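Local coordinates for protein pyridine nucleotide-disulphide oxidoreductase dimerisation region (Escherichia coli BL21, PDB 6KYY) that is an FAD-containing, copper-binding disulfide reductase induced by hypochlorous acid, which probably takes part in resistance to reactive chlorine species, at residues V389-L401 with V413-L426. Numbering follows the deposited sequence.
Sequences VDNKTQRMLGASL and VKMVMDAGLPYSIL
The Tyr423 ring meets Gln394 at its edge: the side-chain NE2 of Gln394 lies near the ring plane, 3.4 Å from Tyr423 CE2, and the backbone O of Gln394 comes in the plane beside CD2. Amide and ring planes stand 67° apart, so the two groups are not stacked. Val389 CG1 reaches Tyr423 CD2 obliquely at 3.8 Å. Tyr423 chi1 of 84° places CG between the backbone N and carbonyl carbon, which brings the CD2/CE2 edge to Gln394. The same backbone O of Gln394 accepts a hydrogen bond from the backbone N of Tyr423 at 2.9 Å. Internal to the turn, Thr393 OG1 sits over the centre of one face of the Arg395 guanidinium. The Gln394-Tyr423 and Val389-Tyr423 contacts fasten the hairpin joining strands 384-390 and 396-402 to the segment following helix 406-418, within the antiparallel sheet and helices of the dimerisation domain of this pyridine nucleotide-disulfide oxidoreductase. The short axes of strand 396-401 and helix 413-418 run nearly antiparallel (159°), with a closest approach of 9.1 Å. The Met396 side chain points from the strand toward the helix: its CG is 3.7 Å from Tyr423 CB and its bent tip, CE, 3.6 Å from Val416 CG2 and also against Val413 CG1 and Met417 CG. Farther along the strand, Ala399 CB packs on Val413 CG1 at 3.9 Å. Val416 in turn touches Met415 of the second subunit.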
ATOM      1  N   VAL B 389      14.527  12.424  12.979  1.00 21.37           N
ATOM      2  CA  VAL B 389      15.009  11.563  14.051  1.00 18.40           C
ATOM      3  C   VAL B 389      15.483  12.447  15.194  1.00 20.56           C
ATOM      4  O   VAL B 389      16.181  13.443  14.969  1.00 31.41           O
ATOM      5  CB  VAL B 389      16.139  10.640  13.566  1.00 30.66           C
ATOM      6  CG1 VAL B 389      16.652   9.776  14.710  1.00 25.70           C
ATOM      7  CG2 VAL B 389      15.658   9.782  12.405  1.00 27.72           C
ATOM      8  N   ASP B 390      15.092  12.096  16.416  1.00 24.43           N
ATOM      9  CA  ASP B 390      15.571  12.776  17.614  1.00 26.34           C
ATOM     10  C   ASP B 390      16.795  12.032  18.135  1.00 34.07           C
ATOM     11  O   ASP B 390      16.724  10.829  18.409  1.00 31.45           O
ATOM     12  CB  ASP B 390      14.470  12.845  18.673  1.00 31.51           C
ATOM     13  CG  ASP B 390      14.981  13.303  20.027  1.00 31.62           C
ATOM     14  OD1 ASP B 390      14.375  12.915  21.047  1.00 37.71           O
ATOM     15  OD2 ASP B 390      15.978  14.055  20.077  1.00 41.94           O
ATOM     16  N   ASN B 391      17.910  12.749  18.282  1.00 38.69           N
ATOM     17  CA  ASN B 391      19.191  12.099  18.543  1.00 31.22           C
ATOM     18  C   ASN B 391      19.340  11.636  19.987  1.00 26.42           C
ATOM     19  O   ASN B 391      20.028  10.642  20.241  1.00 32.07           O
ATOM     20  CB  ASN B 391      20.339  13.041  18.178  1.00 28.71           C
ATOM     21  CG  ASN B 391      20.689  12.987  16.705  1.00 32.85           C
ATOM     22  OD1 ASN B 391      20.562  11.945  16.062  1.00 20.20           O
ATOM     23  ND2 ASN B 391      21.137  14.113  16.162  1.00 26.02           N
ATOM     24  N   LYS B 392      18.721  12.335  20.942  1.00 29.06           N
ATOM     25  CA  LYS B 392      18.863  11.941  22.339  1.00 28.43           C
ATOM     26  C   LYS B 392      18.143  10.631  22.634  1.00 34.61           C
ATOM     27  O   LYS B 392      18.621   9.830  23.446  1.00 33.57           O
ATOM     28  CB  LYS B 392      18.348  13.055  23.255  1.00 43.43           C
ATOM     29  CG  LYS B 392      18.057  12.616  24.685  1.00 32.75           C
ATOM     30  CD  LYS B 392      17.960  13.805  25.629  1.00 35.57           C
ATOM     31  CE  LYS B 392      19.330  14.229  26.130  1.00 38.57           C
ATOM     32  NZ  LYS B 392      19.248  15.408  27.037  1.00 45.31           N
ATOM     33  N   THR B 393      17.010  10.382  21.974  1.00 32.47           N
ATOM     34  CA  THR B 393      16.184   9.217  22.263  1.00 48.43           C
ATOM     35  C   THR B 393      16.168   8.177  21.151  1.00 42.61           C
ATOM     36  O   THR B 393      15.648   7.077  21.372  1.00 35.93           O
ATOM     37  CB  THR B 393      14.738   9.652  22.548  1.00 31.43           C
ATOM     38  OG1 THR B 393      14.137  10.136  21.341  1.00 41.63           O
ATOM     39  CG2 THR B 393      14.708  10.750  23.600  1.00 24.97           C
ATOM     40  N   GLN B 394      16.709   8.491  19.973  1.00 39.50           N
ATOM     41  CA  GLN B 394      16.672   7.655  18.773  1.00 42.95           C
ATOM     42  C   GLN B 394      15.260   7.464  18.230  1.00 34.01           C
ATOM     43  O   GLN B 394      15.064   6.662  17.310  1.00 38.64           O
ATOM     44  CB  GLN B 394      17.318   6.281  19.003  1.00 36.68           C
ATOM     45  CG  GLN B 394      18.828   6.319  19.179  1.00 44.26           C
ATOM     46  CD  GLN B 394      19.564   5.555  18.093  1.00 48.39           C
ATOM     47  OE1 GLN B 394      19.344   4.359  17.899  1.00 43.00           O
ATOM     48  NE2 GLN B 394      20.447   6.245  17.380  1.00 31.95           N
ATOM     49  N   ARG B 395      14.275   8.180  18.765  1.00 40.14           N
ATOM     50  CA  ARG B 395      12.903   8.069  18.296  1.00 34.49           C
ATOM     51  C   ARG B 395      12.681   8.949  17.067  1.00 31.01           C
ATOM     52  O   ARG B 395      13.489   9.821  16.733  1.00 35.67           O
ATOM     53  CB  ARG B 395      11.923   8.458  19.403  1.00 15.99           C
ATOM     54  CG  ARG B 395      11.739   7.404  20.483  1.00 23.08           C
ATOM     55  CD  ARG B 395      10.521   7.703  21.345  1.00 15.89           C
ATOM     56  NE  ARG B 395      10.887   8.267  22.641  1.00 17.96           N
ATOM     57  CZ  ARG B 395      10.974   9.570  22.894  1.00 23.10           C
ATOM     58  NH1 ARG B 395      10.721  10.452  21.937  1.00 28.71           N
ATOM     59  NH2 ARG B 395      11.314   9.991  24.104  1.00 26.08           N
ATOM     60  N   MET B 396      11.563   8.710  16.389  1.00 19.80           N
ATOM     61  CA  MET B 396      11.167   9.493  15.226  1.00 24.97           C
ATOM     62  C   MET B 396      10.069  10.469  15.626  1.00 18.11           C
ATOM     63  O   MET B 396       9.107  10.087  16.299  1.00 13.95           O
ATOM     64  CB  MET B 396      10.691   8.585  14.092  1.00 23.30           C
ATOM     65  CG  MET B 396      11.725   7.557  13.660  1.00 36.87           C
ATOM     66  SD  MET B 396      11.083   6.277  12.565  1.00 35.63           S
ATOM     67  CE  MET B 396       9.336   6.366  12.916  1.00 24.27           C
ATOM     68  N   LEU B 397      10.217  11.727  15.213  1.00 13.77           N
ATOM     69  CA  LEU B 397       9.265  12.769  15.571  1.00 14.77           C
ATOM     70  C   LEU B 397       8.223  13.029  14.494  1.00 23.35           C
ATOM     71  O   LEU B 397       7.137  13.526  14.812  1.00 26.62           O
ATOM     72  CB  LEU B 397      10.002  14.076  15.883  1.00 17.48           C
ATOM     73  CG  LEU B 397      11.107  13.967  16.935  1.00 24.87           C
ATOM     74  CD1 LEU B 397      11.980  15.212  16.933  1.00 10.41           C
ATOM     75  CD2 LEU B 397      10.515  13.723  18.313  1.00 12.61           C
ATOM     76  N   GLY B 398       8.520  12.707  13.245  1.00 24.84           N
ATOM     77  CA  GLY B 398       7.567  12.926  12.177  1.00 14.50           C
ATOM     78  C   GLY B 398       8.110  12.387  10.872  1.00 21.09           C
ATOM     79  O   GLY B 398       9.301  12.085  10.746  1.00 22.07           O
ATOM     80  N   ALA B 399       7.208  12.274   9.900  1.00 19.02           N
ATOM     81  CA  ALA B 399       7.566  11.774   8.582  1.00 14.46           C
ATOM     82  C   ALA B 399       6.727  12.486   7.530  1.00  8.63           C
ATOM     83  O   ALA B 399       5.609  12.925   7.804  1.00 16.10           O
ATOM     84  CB  ALA B 399       7.369  10.257   8.477  1.00 13.36           C
ATOM     85  N   SER B 400       7.286  12.602   6.327  1.00 14.23           N
ATOM     86  CA  SER B 400       6.597  13.170   5.170  1.00 15.38           C
ATOM     87  C   SER B 400       6.790  12.190   4.015  1.00 12.30           C
ATOM     88  O   SER B 400       7.868  12.130   3.419  1.00 14.69           O
ATOM     89  CB  SER B 400       7.141  14.549   4.821  1.00 23.25           C
ATOM     90  OG  SER B 400       6.763  15.506   5.793  1.00 16.87           O
ATOM     91  N   LEU B 401       5.759  11.414   3.713  1.00 11.04           N
ATOM     92  CA  LEU B 401       5.830  10.374   2.692  1.00  9.79           C
ATOM     93  C   LEU B 401       5.047  10.847   1.472  1.00 17.49           C
ATOM     94  O   LEU B 401       3.823  10.700   1.413  1.00 37.37           O
ATOM     95  CB  LEU B 401       5.301   9.054   3.243  1.00 15.80           C
ATOM     96  CG  LEU B 401       6.085   8.536   4.454  1.00 13.80           C
ATOM     97  CD1 LEU B 401       5.687   7.113   4.800  1.00 18.42           C
ATOM     98  CD2 LEU B 401       7.584   8.624   4.208  1.00  8.15           C
ATOM     99  N   VAL B 413       4.983   3.689   9.725  1.00 21.76           N
ATOM    100  CA  VAL B 413       5.723   4.687  10.491  1.00 15.78           C
ATOM    101  C   VAL B 413       4.978   5.039  11.772  1.00 11.60           C
ATOM    102  O   VAL B 413       5.584   5.175  12.841  1.00 25.57           O
ATOM    103  CB  VAL B 413       5.984   5.932   9.625  1.00 23.60           C
ATOM    104  CG1 VAL B 413       6.707   7.000  10.430  1.00 10.62           C
ATOM    105  CG2 VAL B 413       6.781   5.558   8.385  1.00 15.90           C
ATOM    106  N   LYS B 414       3.653   5.188  11.686  1.00 12.46           N
ATOM    107  CA  LYS B 414       2.859   5.483  12.875  1.00 12.59           C
ATOM    108  C   LYS B 414       2.928   4.350  13.887  1.00 21.05           C
ATOM    109  O   LYS B 414       2.793   4.584  15.094  1.00 16.85           O
ATOM    110  CB  LYS B 414       1.409   5.752  12.475  1.00  7.53           C
ATOM    111  CG  LYS B 414       0.531   6.254  13.607  1.00 15.83           C
ATOM    112  CD  LYS B 414      -0.663   5.342  13.823  1.00 18.91           C
ATOM    113  CE  LYS B 414      -1.773   6.071  14.551  1.00 12.53           C
ATOM    114  NZ  LYS B 414      -1.245   6.841  15.709  1.00 20.08           N
ATOM    115  N   MET B 415       3.147   3.121  13.416  1.00 18.68           N
ATOM    116  CA  MET B 415       3.198   1.965  14.304  1.00 22.41           C
ATOM    117  C   MET B 415       4.302   2.114  15.346  1.00 28.45           C
ATOM    118  O   MET B 415       4.039   2.129  16.553  1.00 23.43           O
ATOM    119  CB  MET B 415       3.400   0.695  13.480  1.00 27.32           C
ATOM    120  CG  MET B 415       2.122   0.007  13.058  1.00 37.65           C
ATOM    121  SD  MET B 415       1.413  -0.981  14.384  1.00 51.09           S
ATOM    122  CE  MET B 415      -0.329  -0.802  14.022  1.00 30.71           C
ATOM    123  N   VAL B 416       5.553   2.229  14.893  1.00 12.57           N
ATOM    124  CA  VAL B 416       6.674   2.269  15.824  1.00 20.02           C
ATOM    125  C   VAL B 416       6.739   3.586  16.588  1.00 25.80           C
ATOM    126  O   VAL B 416       7.355   3.643  17.659  1.00 24.54           O
ATOM    127  CB  VAL B 416       7.999   1.998  15.087  1.00 26.63           C
ATOM    128  CG1 VAL B 416       7.863   0.793  14.178  1.00 26.07           C
ATOM    129  CG2 VAL B 416       8.429   3.213  14.291  1.00 18.97           C
ATOM    130  N   MET B 417       6.119   4.651  16.075  1.00 18.97           N
ATOM    131  CA  MET B 417       6.082   5.903  16.826  1.00 20.05           C
ATOM    132  C   MET B 417       5.148   5.790  18.024  1.00 18.72           C
ATOM    133  O   MET B 417       5.445   6.321  19.101  1.00 37.01           O
ATOM    134  CB  MET B 417       5.660   7.056  15.915  1.00 20.21           C
ATOM    135  CG  MET B 417       6.771   7.542  15.000  1.00 15.94           C
ATOM    136  SD  MET B 417       6.529   9.175  14.271  1.00 27.28           S
ATOM    137  CE  MET B 417       4.889   9.586  14.849  1.00 12.09           C
ATOM    138  N   ASP B 418       4.018   5.100  17.858  1.00 18.35           N
ATOM    139  CA  ASP B 418       3.118   4.874  18.983  1.00 20.08           C
ATOM    140  C   ASP B 418       3.751   3.955  20.020  1.00 24.25           C
ATOM    141  O   ASP B 418       3.604   4.177  21.228  1.00 27.39           O
ATOM    142  CB  ASP B 418       1.794   4.291  18.488  1.00 14.31           C
ATOM    143  CG  ASP B 418       0.907   5.330  17.831  1.00 27.10           C
ATOM    144  OD1 ASP B 418      -0.046   4.939  17.125  1.00 20.60           O
ATOM    145  OD2 ASP B 418       1.162   6.539  18.022  1.00 16.69           O
ATOM    146  N   ALA B 419       4.464   2.923  19.569  1.00 24.30           N
ATOM    147  CA  ALA B 419       5.103   1.968  20.465  1.00 21.66           C
ATOM    148  C   ALA B 419       6.427   2.466  21.029  1.00 26.49           C
ATOM    149  O   ALA B 419       7.088   1.721  21.759  1.00 21.58           O
ATOM    150  CB  ALA B 419       5.320   0.636  19.742  1.00 19.00           C
ATOM    151  N   GLY B 420       6.833   3.693  20.708  1.00 22.35           N
ATOM    152  CA  GLY B 420       8.054   4.248  21.261  1.00 23.83           C
ATOM    153  C   GLY B 420       9.327   3.557  20.833  1.00 22.99           C
ATOM    154  O   GLY B 420      10.334   3.647  21.539  1.00 43.08           O
ATOM    155  N   LEU B 421       9.314   2.868  19.697  1.00 17.97           N
ATOM    156  CA  LEU B 421      10.501   2.189  19.207  1.00 27.76           C
ATOM    157  C   LEU B 421      11.388   3.163  18.429  1.00 24.58           C
ATOM    158  O   LEU B 421      10.898   4.150  17.875  1.00 22.32           O
ATOM    159  CB  LEU B 421      10.106   1.013  18.318  1.00 22.95           C
ATOM    160  CG  LEU B 421       9.051   0.071  18.904  1.00 29.80           C
ATOM    161  CD1 LEU B 421       8.633  -0.975  17.883  1.00 20.00           C
ATOM    162  CD2 LEU B 421       9.558  -0.588  20.179  1.00 13.38           C
ATOM    163  N   PRO B 422      12.695   2.918  18.381  1.00 22.08           N
ATOM    164  CA  PRO B 422      13.595   3.838  17.680  1.00 21.75           C
ATOM    165  C   PRO B 422      13.494   3.682  16.167  1.00 30.73           C
ATOM    166  O   PRO B 422      12.813   2.801  15.641  1.00 26.78           O
ATOM    167  CB  PRO B 422      14.991   3.449  18.182  1.00 11.63           C
ATOM    168  CG  PRO B 422      14.851   2.106  18.801  1.00  8.25           C
ATOM    169  CD  PRO B 422      13.403   1.767  18.971  1.00 10.80           C
ATOM    170  N   TYR B 423      14.196   4.578  15.466  1.00 33.66           N
ATOM    171  CA  TYR B 423      14.246   4.518  14.010  1.00 28.12           C
ATOM    172  C   TYR B 423      14.962   3.272  13.510  1.00 26.43           C
ATOM    173  O   TYR B 423      14.777   2.891  12.348  1.00 22.97           O
ATOM    174  CB  TYR B 423      14.934   5.766  13.452  1.00 29.86           C
ATOM    175  CG  TYR B 423      16.445   5.668  13.421  1.00 33.19           C
ATOM    176  CD1 TYR B 423      17.115   5.252  12.276  1.00 28.04           C
ATOM    177  CD2 TYR B 423      17.202   5.993  14.540  1.00 39.19           C
ATOM    178  CE1 TYR B 423      18.491   5.155  12.249  1.00 42.41           C
ATOM    179  CE2 TYR B 423      18.581   5.903  14.519  1.00 46.53           C
ATOM    180  CZ  TYR B 423      19.220   5.486  13.371  1.00 41.91           C
ATOM    181  OH  TYR B 423      20.592   5.394  13.345  1.00 34.39           O
ATOM    182  N   SER B 424      15.780   2.640  14.353  1.00 27.96           N
ATOM    183  CA  SER B 424      16.518   1.453  13.942  1.00 30.78           C
ATOM    184  C   SER B 424      15.598   0.304  13.553  1.00 31.01           C
ATOM    185  O   SER B 424      16.011  -0.572  12.784  1.00 34.34           O
ATOM    186  CB  SER B 424      17.461   1.013  15.063  1.00 17.18           C
ATOM    187  OG  SER B 424      16.752   0.332  16.085  1.00 57.83           O
ATOM    188  N   ILE B 425      14.364   0.288  14.061  1.00 22.17           N
ATOM    189  CA  ILE B 425      13.437  -0.795  13.742  1.00 17.86           C
ATOM    190  C   ILE B 425      13.117  -0.799  12.252  1.00 25.88           C
ATOM    191  O   ILE B 425      13.149  -1.845  11.593  1.00 35.29           O
ATOM    192  CB  ILE B 425      12.163  -0.679  14.598  1.00 15.25           C
ATOM    193  CG1 ILE B 425      12.351  -1.400  15.934  1.00 17.20           C
ATOM    194  CG2 ILE B 425      10.958  -1.248  13.861  1.00 15.42           C
ATOM    195  CD1 ILE B 425      12.460  -2.905  15.803  1.00 15.05           C
ATOM    196  N   LEU B 426      12.814   0.375  11.695  1.00 24.55           N
ATOM    197  CA  LEU B 426      12.491   0.465  10.277  1.00 27.52           C
ATOM    198  C   LEU B 426      13.730   0.444   9.392  1.00 22.35           C
ATOM    199  O   LEU B 426      13.618   0.131   8.201  1.00 22.31           O
ATOM    200  CB  LEU B 426      11.672   1.729  10.006  1.00 28.09           C
ATOM    201  CG  LEU B 426      10.347   1.808  10.770  1.00 23.42           C
ATOM    202  CD1 LEU B 426       9.641   3.129  10.508  1.00 17.94           C
ATOM    203  CD2 LEU B 426       9.451   0.634  10.410  1.00 14.50           C
TER